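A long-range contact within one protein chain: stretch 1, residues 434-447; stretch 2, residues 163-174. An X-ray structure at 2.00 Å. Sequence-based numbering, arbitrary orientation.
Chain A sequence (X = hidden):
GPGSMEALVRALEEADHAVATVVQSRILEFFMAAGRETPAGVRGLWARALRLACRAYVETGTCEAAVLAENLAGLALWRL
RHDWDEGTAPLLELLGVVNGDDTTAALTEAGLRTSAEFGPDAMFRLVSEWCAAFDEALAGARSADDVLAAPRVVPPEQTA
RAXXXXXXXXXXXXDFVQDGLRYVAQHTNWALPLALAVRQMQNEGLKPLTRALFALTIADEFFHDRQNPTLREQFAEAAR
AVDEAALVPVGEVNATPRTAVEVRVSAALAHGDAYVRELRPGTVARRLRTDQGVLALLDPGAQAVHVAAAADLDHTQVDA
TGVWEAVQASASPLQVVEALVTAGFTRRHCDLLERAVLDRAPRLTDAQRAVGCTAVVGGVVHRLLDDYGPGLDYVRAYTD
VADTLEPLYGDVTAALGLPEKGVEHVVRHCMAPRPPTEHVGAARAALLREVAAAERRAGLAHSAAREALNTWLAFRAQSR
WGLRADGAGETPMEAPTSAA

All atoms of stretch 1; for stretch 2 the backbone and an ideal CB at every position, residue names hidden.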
ATOM      1  N   ARG A 434      -7.334  -0.352  -7.807  1.00 22.63           N
ATOM      2  CA  ARG A 434      -7.570  -1.190  -8.995  1.00 22.79           C
ATOM      3  C   ARG A 434      -7.323  -2.681  -8.710  1.00 21.62           C
ATOM      4  O   ARG A 434      -6.561  -3.338  -9.424  1.00 26.82           O
ATOM      5  CB  ARG A 434      -6.693  -0.710 -10.153  1.00 25.91           C
ATOM      6  CG  ARG A 434      -7.094   0.675 -10.678  1.00 27.66           C
ATOM      7  CD  ARG A 434      -5.932   1.446 -11.327  1.00 35.35           C
ATOM      8  NE  ARG A 434      -6.309   2.844 -11.598  1.00 37.22           N
ATOM      9  CZ  ARG A 434      -5.496   3.786 -12.083  1.00 36.24           C
ATOM     10  NH1 ARG A 434      -4.229   3.515 -12.385  1.00 32.12           N
ATOM     11  NH2 ARG A 434      -5.956   5.019 -12.268  1.00 35.50           N
ATOM     12  N   PRO A 435      -7.974  -3.226  -7.666  1.00 22.95           N
ATOM     13  CA  PRO A 435      -7.750  -4.637  -7.315  1.00 25.10           C
ATOM     14  C   PRO A 435      -8.342  -5.536  -8.389  1.00 23.96           C
ATOM     15  O   PRO A 435      -9.441  -5.262  -8.862  1.00 23.98           O
ATOM     16  CB  PRO A 435      -8.569  -4.806  -6.040  1.00 21.51           C
ATOM     17  CG  PRO A 435      -9.718  -3.844  -6.235  1.00 25.15           C
ATOM     18  CD  PRO A 435      -9.075  -2.637  -6.880  1.00 20.80           C
ATOM     19  N   PRO A 436      -7.628  -6.595  -8.769  1.00 22.57           N
ATOM     20  CA  PRO A 436      -8.164  -7.542  -9.761  1.00 24.04           C
ATOM     21  C   PRO A 436      -9.211  -8.450  -9.134  1.00 23.38           C
ATOM     22  O   PRO A 436      -8.948  -9.637  -8.969  1.00 25.09           O
ATOM     23  CB  PRO A 436      -6.941  -8.376 -10.136  1.00 23.82           C
ATOM     24  CG  PRO A 436      -6.076  -8.345  -8.892  1.00 23.16           C
ATOM     25  CD  PRO A 436      -6.256  -6.934  -8.359  1.00 22.48           C
ATOM     26  N   THR A 437     -10.370  -7.900  -8.787  1.00 26.19           N
ATOM     27  CA  THR A 437     -11.386  -8.650  -8.054  1.00 23.07           C
ATOM     28  C   THR A 437     -12.021  -9.746  -8.902  1.00 26.44           C
ATOM     29  O   THR A 437     -12.784 -10.574  -8.398  1.00 29.99           O
ATOM     30  CB  THR A 437     -12.499  -7.737  -7.531  1.00 27.07           C
ATOM     31  OG1 THR A 437     -12.946  -6.883  -8.590  1.00 29.66           O
ATOM     32  CG2 THR A 437     -12.001  -6.876  -6.372  1.00 25.40           C
ATOM     33  N   GLU A 438     -11.725  -9.748 -10.194  1.00 24.71           N
ATOM     34  CA  GLU A 438     -12.187 -10.843 -11.036  1.00 27.20           C
ATOM     35  C   GLU A 438     -11.596 -12.175 -10.545  1.00 27.26           C
ATOM     36  O   GLU A 438     -12.128 -13.239 -10.846  1.00 25.56           O
ATOM     37  CB  GLU A 438     -11.846 -10.586 -12.504  1.00 23.54           C
ATOM     38  CG  GLU A 438     -10.355 -10.418 -12.802  1.00 24.86           C
ATOM     39  CD  GLU A 438      -9.868  -8.980 -12.663  1.00 29.05           C
ATOM     40  OE1 GLU A 438     -10.591  -8.146 -12.064  1.00 28.27           O
ATOM     41  OE2 GLU A 438      -8.755  -8.681 -13.160  1.00 29.39           O
ATOM     42  N   HIS A 439     -10.507 -12.109  -9.776  1.00 26.21           N
ATOM     43  CA  HIS A 439      -9.892 -13.307  -9.198  1.00 23.44           C
ATOM     44  C   HIS A 439     -10.840 -13.993  -8.227  1.00 27.14           C
ATOM     45  O   HIS A 439     -10.780 -15.207  -8.036  1.00 26.95           O
ATOM     46  CB  HIS A 439      -8.618 -12.950  -8.423  1.00 23.89           C
ATOM     47  CG  HIS A 439      -7.460 -12.573  -9.297  1.00 23.79           C
ATOM     48  ND1 HIS A 439      -7.463 -12.749 -10.660  1.00 25.85           N
ATOM     49  CD2 HIS A 439      -6.252 -12.044  -8.984  1.00 21.89           C
ATOM     50  CE1 HIS A 439      -6.308 -12.339 -11.158  1.00 23.56           C
ATOM     51  NE2 HIS A 439      -5.556 -11.907 -10.159  1.00 21.23           N
ATOM     52  N   VAL A 440     -11.679 -13.204  -7.572  1.00 29.52           N
ATOM     53  CA  VAL A 440     -12.588 -13.758  -6.587  1.00 29.81           C
ATOM     54  C   VAL A 440     -13.536 -14.695  -7.318  1.00 32.47           C
ATOM     55  O   VAL A 440     -13.744 -15.823  -6.899  1.00 31.91           O
ATOM     56  CB  VAL A 440     -13.351 -12.649  -5.836  1.00 37.65           C
ATOM     57  CG1 VAL A 440     -14.297 -13.249  -4.804  1.00 33.66           C
ATOM     58  CG2 VAL A 440     -12.361 -11.696  -5.164  1.00 32.77           C
ATOM     59  N   GLY A 441     -14.070 -14.231  -8.446  1.00 35.55           N
ATOM     60  CA  GLY A 441     -14.918 -15.053  -9.289  1.00 31.71           C
ATOM     61  C   GLY A 441     -14.221 -16.288  -9.822  1.00 31.47           C
ATOM     62  O   GLY A 441     -14.792 -17.374  -9.803  1.00 33.25           O
ATOM     63  N   ALA A 442     -12.990 -16.125 -10.304  1.00 30.57           N
ATOM     64  CA  ALA A 442     -12.190 -17.260 -10.769  1.00 28.44           C
ATOM     65  C   ALA A 442     -11.975 -18.310  -9.669  1.00 33.49           C
ATOM     66  O   ALA A 442     -11.989 -19.522  -9.929  1.00 28.34           O
ATOM     67  CB  ALA A 442     -10.844 -16.772 -11.289  1.00 30.33           C
ATOM     68  N   ALA A 443     -11.764 -17.841  -8.441  1.00 30.48           N
ATOM     69  CA  ALA A 443     -11.516 -18.737  -7.319  1.00 27.98           C
ATOM     70  C   ALA A 443     -12.771 -19.559  -7.059  1.00 33.04           C
ATOM     71  O   ALA A 443     -12.701 -20.782  -6.920  1.00 32.63           O
ATOM     72  CB  ALA A 443     -11.127 -17.935  -6.071  1.00 27.00           C
ATOM     73  N   ARG A 444     -13.917 -18.880  -7.019  1.00 31.40           N
ATOM     74  CA  ARG A 444     -15.211 -19.545  -6.870  1.00 33.20           C
ATOM     75  C   ARG A 444     -15.442 -20.564  -7.983  1.00 37.26           C
ATOM     76  O   ARG A 444     -15.871 -21.692  -7.719  1.00 37.39           O
ATOM     77  CB  ARG A 444     -16.345 -18.512  -6.848  1.00 40.64           C
ATOM     78  CG  ARG A 444     -17.751 -19.106  -6.838  1.00 42.64           C
ATOM     79  CD  ARG A 444     -18.816 -18.024  -6.983  1.00 43.89           C
ATOM     80  NE  ARG A 444     -20.146 -18.607  -7.144  1.00 48.63           N
ATOM     81  CZ  ARG A 444     -20.654 -18.990  -8.313  1.00 50.92           C
ATOM     82  NH1 ARG A 444     -19.946 -18.839  -9.426  1.00 46.98           N
ATOM     83  NH2 ARG A 444     -21.866 -19.527  -8.371  1.00 50.33           N
ATOM     84  N   ALA A 445     -15.147 -20.180  -9.223  1.00 36.73           N
ATOM     85  CA  ALA A 445     -15.262 -21.115 -10.347  1.00 35.77           C
ATOM     86  C   ALA A 445     -14.428 -22.379 -10.115  1.00 35.12           C
ATOM     87  O   ALA A 445     -14.877 -23.487 -10.404  1.00 35.82           O
ATOM     88  CB  ALA A 445     -14.854 -20.447 -11.639  1.00 37.74           C
ATOM     89  N   ALA A 446     -13.218 -22.206  -9.593  1.00 32.00           N
ATOM     90  CA  ALA A 446     -12.342 -23.332  -9.290  1.00 35.12           C
ATOM     91  C   ALA A 446     -12.926 -24.245  -8.210  1.00 32.31           C
ATOM     92  O   ALA A 446     -12.911 -25.467  -8.357  1.00 33.49           O
ATOM     93  CB  ALA A 446     -10.964 -22.841  -8.887  1.00 30.76           C
ATOM     94  N   LEU A 447     -13.432 -23.652  -7.131  1.00 32.45           N
ATOM     95  CA  LEU A 447     -14.032 -24.423  -6.041  1.00 31.79           C
ATOM     96  C   LEU A 447     -15.258 -25.201  -6.511  1.00 37.63           C
ATOM     97  O   LEU A 447     -15.427 -26.368  -6.169  1.00 33.96           O
ATOM     98  CB  LEU A 447     -14.402 -23.521  -4.865  1.00 31.10           C
ATOM     99  CG  LEU A 447     -14.910 -24.195  -3.581  1.00 33.52           C
ATOM    100  CD1 LEU A 447     -14.035 -25.363  -3.180  1.00 28.72           C
ATOM    101  CD2 LEU A 447     -14.992 -23.195  -2.443  1.00 32.57           C
ATOM    102  N   UNK A 163       2.355 -11.036  -7.218  1.00 23.11           N
ATOM    103  CA  UNK A 163       1.558 -11.602  -6.135  1.00 20.29           C
ATOM    104  C   UNK A 163       0.076 -11.696  -6.457  1.00 21.27           C
ATOM    105  O   UNK A 163      -0.645 -12.429  -5.782  1.00 22.87           O
ATOM    106  CB  UNK A 163       1.746 -10.766  -4.867  1.00 20.29           C
ATOM    107  N   UNK A 164      -0.386 -10.938  -7.457  1.00 21.07           N
ATOM    108  CA  UNK A 164      -1.805 -10.935  -7.830  1.00 16.61           C
ATOM    109  C   UNK A 164      -2.029 -11.315  -9.313  1.00 18.45           C
ATOM    110  O   UNK A 164      -3.063 -10.991  -9.902  1.00 18.57           O
ATOM    111  CB  UNK A 164      -2.403  -9.554  -7.555  1.00 16.61           C
ATOM    112  N   UNK A 165      -1.051 -11.986  -9.909  1.00 19.84           N
ATOM    113  CA  UNK A 165      -1.202 -12.507 -11.271  1.00 23.04           C
ATOM    114  C   UNK A 165      -2.228 -13.639 -11.302  1.00 22.32           C
ATOM    115  O   UNK A 165      -2.486 -14.270 -10.281  1.00 24.08           O
ATOM    116  CB  UNK A 165       0.143 -12.998 -11.811  1.00 23.04           C
ATOM    117  N   UNK A 166      -2.808 -13.907 -12.487  1.00 21.24           N
ATOM    118  CA  UNK A 166      -3.912 -14.866 -12.617  1.00 20.69           C
ATOM    119  C   UNK A 166      -3.583 -16.277 -12.109  1.00 20.10           C
ATOM    120  O   UNK A 166      -4.470 -16.944 -11.590  1.00 24.19           O
ATOM    121  CB  UNK A 166      -4.334 -14.951 -14.085  1.00 20.69           C
ATOM    122  N   UNK A 167      -2.348 -16.727 -12.244  1.00 19.13           N
ATOM    123  CA  UNK A 167      -2.025 -18.066 -11.745  1.00 22.64           C
ATOM    124  C   UNK A 167      -2.234 -18.161 -10.229  1.00 24.93           C
ATOM    125  O   UNK A 167      -2.405 -19.259  -9.682  1.00 19.26           O
ATOM    126  CB  UNK A 167      -0.581 -18.427 -12.098  1.00 22.64           C
ATOM    127  N   UNK A 168      -2.253 -17.009  -9.560  1.00 21.45           N
ATOM    128  CA  UNK A 168      -2.534 -16.977  -8.118  1.00 24.42           C
ATOM    129  C   UNK A 168      -3.958 -16.544  -7.816  1.00 22.57           C
ATOM    130  O   UNK A 168      -4.267 -16.179  -6.683  1.00 21.02           O
ATOM    131  CB  UNK A 168      -1.556 -16.037  -7.411  1.00 24.42           C
ATOM    132  N   UNK A 169      -4.820 -16.556  -8.829  1.00 21.02           N
ATOM    133  CA  UNK A 169      -6.217 -16.163  -8.639  1.00 20.65           C
ATOM    134  C   UNK A 169      -6.943 -16.948  -7.545  1.00 21.86           C
ATOM    135  O   UNK A 169      -7.731 -16.372  -6.796  1.00 24.70           O
ATOM    136  CB  UNK A 169      -6.973 -16.329  -9.959  1.00 20.65           C
ATOM    137  N   UNK A 170      -6.698 -18.251  -7.442  1.00 20.25           N
ATOM    138  CA  UNK A 170      -7.378 -19.034  -6.406  1.00 22.32           C
ATOM    139  C   UNK A 170      -6.887 -18.692  -4.993  1.00 24.42           C
ATOM    140  O   UNK A 170      -7.560 -19.021  -4.018  1.00 23.21           O
ATOM    141  CB  UNK A 170      -7.178 -20.527  -6.671  1.00 22.32           C
ATOM    142  N   UNK A 171      -5.745 -18.002  -4.885  1.00 21.53           N
ATOM    143  CA  UNK A 171      -5.244 -17.567  -3.569  1.00 22.53           C
ATOM    144  C   UNK A 171      -5.620 -16.151  -3.176  1.00 23.63           C
ATOM    145  O   UNK A 171      -5.412 -15.756  -2.025  1.00 23.03           O
ATOM    146  CB  UNK A 171      -3.719 -17.686  -3.542  1.00 22.53           C
ATOM    147  N   UNK A 172      -6.153 -15.388  -4.123  1.00 20.39           N
ATOM    148  CA  UNK A 172      -6.319 -13.944  -3.965  1.00 21.53           C
ATOM    149  C   UNK A 172      -7.185 -13.509  -2.778  1.00 23.66           C
ATOM    150  O   UNK A 172      -6.796 -12.635  -2.012  1.00 20.26           O
ATOM    151  CB  UNK A 172      -6.925 -13.374  -5.249  1.00 21.53           C
ATOM    152  N   UNK A 173      -8.361 -14.106  -2.630  1.00 20.57           N
ATOM    153  CA  UNK A 173      -9.244 -13.735  -1.538  1.00 23.04           C
ATOM    154  C   UNK A 173      -8.790 -14.325  -0.186  1.00 23.37           C
ATOM    155  O   UNK A 173      -9.436 -14.099   0.823  1.00 25.85           O
ATOM    156  CB  UNK A 173     -10.669 -14.193  -1.856  1.00 23.04           C
ATOM    157  N   UNK A 174      -7.707 -15.095  -0.157  1.00 23.19           N
ATOM    158  CA  UNK A 174      -7.306 -15.718   1.115  1.00 22.62           C
ATOM    159  C   UNK A 174      -6.682 -14.667   2.030  1.00 24.47           C
ATOM    160  O   UNK A 174      -5.935 -13.803   1.574  1.00 23.48           O
ATOM    161  CB  UNK A 174      -6.324 -16.866   0.875  1.00 22.62           C
TER

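Position 163 lies beyond the reach of stretch 1. It is Leu163.

At 164 the CB points toward stretch 1. The ideal CB is 4.1 Å from Pro436 CG and 4.7 Å from His439 NE2. A small or medium apolar side chain would suit the proline ring. The backbone oxygen, which any residue supplies, accepts a hydrogen bond from His439 NE2, with NE2 to O of residue 164 at 2.7 Å, nearly straight at 163°. The residue is Val164, whose CB packs 4.0 Å from Pro436 CG.

Position 165 points away, and many side chains would fit. It is Gln165.

At 166 the CB points sideways, 4.4 Å from His439 CE1. Phi is -57°, which proline allows, though other residues would also do. Pro166 is found, with its CA 3.8 Å from His439 CE1.

Position 167 points away. It is Arg167. At 168 the CB points sideways with nothing of stretch 1 within 5.5 Å. Phe168 turns the end of its side chain away.

Position 169 is tight. Its CB points toward stretch 1, 3.7 Å from His439 ND1 and 4.1 Å from Ala442 CB. A small side chain suits best. Ala169 places its methyl over one face of the His439 ring, 3.9 Å from CB to the ring centroid, a CH-pi contact.

At 170 the backbone is again close, with its CA 4.2 Å from Ala443 CA. The CB points sideways, 5.0 Å from Ala446 CB. A short side chain with a methyl group would suit: alanine, valine or threonine. Thr170 sets CG2 3.6 Å from Ala446 CB.

Position 171 points away. It is Leu171, which begins a type I turn ending at 174.

At 172 the CB points toward stretch 1, 3.6 Å from His439 CB. Pro436, His439 and Val440 line the space ahead, so a long apolar or aromatic side chain is favoured. Tyr172 fills it with chi1 t. The edge of the His439 ring meets its face, centroids 5.3 Å apart and planes at 79°. Pro436 CG lies 3.9 Å from CE1 of Tyr172, and Val440 CG2 4.1 Å from its CD2. Its OH reaches Pro435 CB at 3.3 Å and is hydrogen-bonded elsewhere in the structure.

At 173 the CB points toward stretch 1, with the ideal CB 4.5 Å from Val440 CG2. Stretch 1 offers no polar partner here, so apolar or polar residues could fit. Both carboxylate oxygens of Asp173 are hydrogen-bonded elsewhere in the structure.

Position 174 is out of reach. Met174 takes the N-cap position before a helix.

Stretch 2, residues 163-174: LVQPRFATLYDM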
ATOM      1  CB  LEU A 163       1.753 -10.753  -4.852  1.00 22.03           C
ATOM      2  CG  LEU A 163       3.195 -10.633  -4.357  1.00 21.48           C
ATOM      3  CD1 LEU A 163       3.309  -9.746  -3.080  1.00 21.64           C
ATOM      4  CD2 LEU A 163       3.767 -12.002  -4.101  1.00 24.48           C
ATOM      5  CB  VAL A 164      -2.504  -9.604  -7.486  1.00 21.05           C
ATOM      6  CG1 VAL A 164      -2.352  -9.277  -5.956  1.00 17.87           C
ATOM      7  CG2 VAL A 164      -1.961  -8.454  -8.325  1.00 23.25           C
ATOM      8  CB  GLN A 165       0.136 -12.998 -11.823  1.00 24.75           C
ATOM      9  CG  GLN A 165       0.756 -14.166 -11.032  1.00 24.93           C
ATOM     10  CD  GLN A 165       2.099 -14.563 -11.603  1.00 26.37           C
ATOM     11  OE1 GLN A 165       2.174 -15.162 -12.675  1.00 26.70           O
ATOM     12  NE2 GLN A 165       3.170 -14.207 -10.903  1.00 26.22           N
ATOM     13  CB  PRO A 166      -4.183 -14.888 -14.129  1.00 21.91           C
ATOM     14  CG  PRO A 166      -3.762 -13.502 -14.592  1.00 23.66           C
ATOM     15  CD  PRO A 166      -2.534 -13.196 -13.747  1.00 24.31           C
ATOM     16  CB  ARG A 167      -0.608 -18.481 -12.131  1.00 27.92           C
ATOM     17  CG  ARG A 167       0.462 -17.806 -11.338  1.00 33.67           C
ATOM     18  CD  ARG A 167       1.856 -18.125 -11.878  1.00 36.56           C
ATOM     19  NE  ARG A 167       2.001 -19.516 -12.303  1.00 37.18           N
ATOM     20  CZ  ARG A 167       2.041 -20.560 -11.486  1.00 37.77           C
ATOM     21  NH1 ARG A 167       1.930 -20.377 -10.178  1.00 44.46           N
ATOM     22  NH2 ARG A 167       2.184 -21.791 -11.975  1.00 41.48           N
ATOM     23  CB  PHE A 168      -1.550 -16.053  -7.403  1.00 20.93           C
ATOM     24  CG  PHE A 168      -0.136 -16.534  -7.461  1.00 22.98           C
ATOM     25  CD1 PHE A 168       0.149 -17.887  -7.336  1.00 20.73           C
ATOM     26  CD2 PHE A 168       0.907 -15.642  -7.673  1.00 22.31           C
ATOM     27  CE1 PHE A 168       1.456 -18.350  -7.398  1.00 25.07           C
ATOM     28  CE2 PHE A 168       2.219 -16.093  -7.729  1.00 26.39           C
ATOM     29  CZ  PHE A 168       2.494 -17.453  -7.596  1.00 24.48           C
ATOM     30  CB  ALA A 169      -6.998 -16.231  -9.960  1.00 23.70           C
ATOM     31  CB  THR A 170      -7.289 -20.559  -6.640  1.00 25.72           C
ATOM     32  OG1 THR A 170      -5.916 -20.971  -6.693  1.00 22.63           O
ATOM     33  CG2 THR A 170      -8.017 -20.942  -7.949  1.00 27.81           C
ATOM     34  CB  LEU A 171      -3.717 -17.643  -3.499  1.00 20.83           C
ATOM     35  CG  LEU A 171      -3.044 -18.924  -3.945  1.00 23.85           C
ATOM     36  CD1 LEU A 171      -1.536 -18.741  -3.824  1.00 25.21           C
ATOM     37  CD2 LEU A 171      -3.548 -20.109  -3.126  1.00 23.17           C
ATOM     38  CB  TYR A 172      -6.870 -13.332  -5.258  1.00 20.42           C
ATOM     39  CG  TYR A 172      -7.035 -11.840  -5.199  1.00 18.69           C
ATOM     40  CD1 TYR A 172      -5.937 -11.003  -5.299  1.00 18.22           C
ATOM     41  CD2 TYR A 172      -8.285 -11.269  -5.041  1.00 20.77           C
ATOM     42  CE1 TYR A 172      -6.078  -9.626  -5.241  1.00 19.47           C
ATOM     43  CE2 TYR A 172      -8.441  -9.896  -4.968  1.00 22.25           C
ATOM     44  CZ  TYR A 172      -7.329  -9.081  -5.078  1.00 21.91           C
ATOM     45  OH  TYR A 172      -7.467  -7.712  -5.029  1.00 20.25           O
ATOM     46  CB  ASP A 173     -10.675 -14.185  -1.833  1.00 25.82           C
ATOM     47  CG  ASP A 173     -11.688 -13.649  -0.820  1.00 28.54           C
ATOM     48  OD1 ASP A 173     -11.760 -12.418  -0.645  1.00 26.83           O
ATOM     49  OD2 ASP A 173     -12.410 -14.462  -0.196  1.00 29.09           O
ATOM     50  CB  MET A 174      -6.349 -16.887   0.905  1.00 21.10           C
ATOM     51  CG  MET A 174      -6.916 -17.998  -0.003  1.00 22.50           C
ATOM     52  SD  MET A 174      -5.897 -19.459   0.085  1.00 22.92           S
ATOM     53  CE  MET A 174      -6.903 -20.626  -0.856  1.00 22.80           C
TER
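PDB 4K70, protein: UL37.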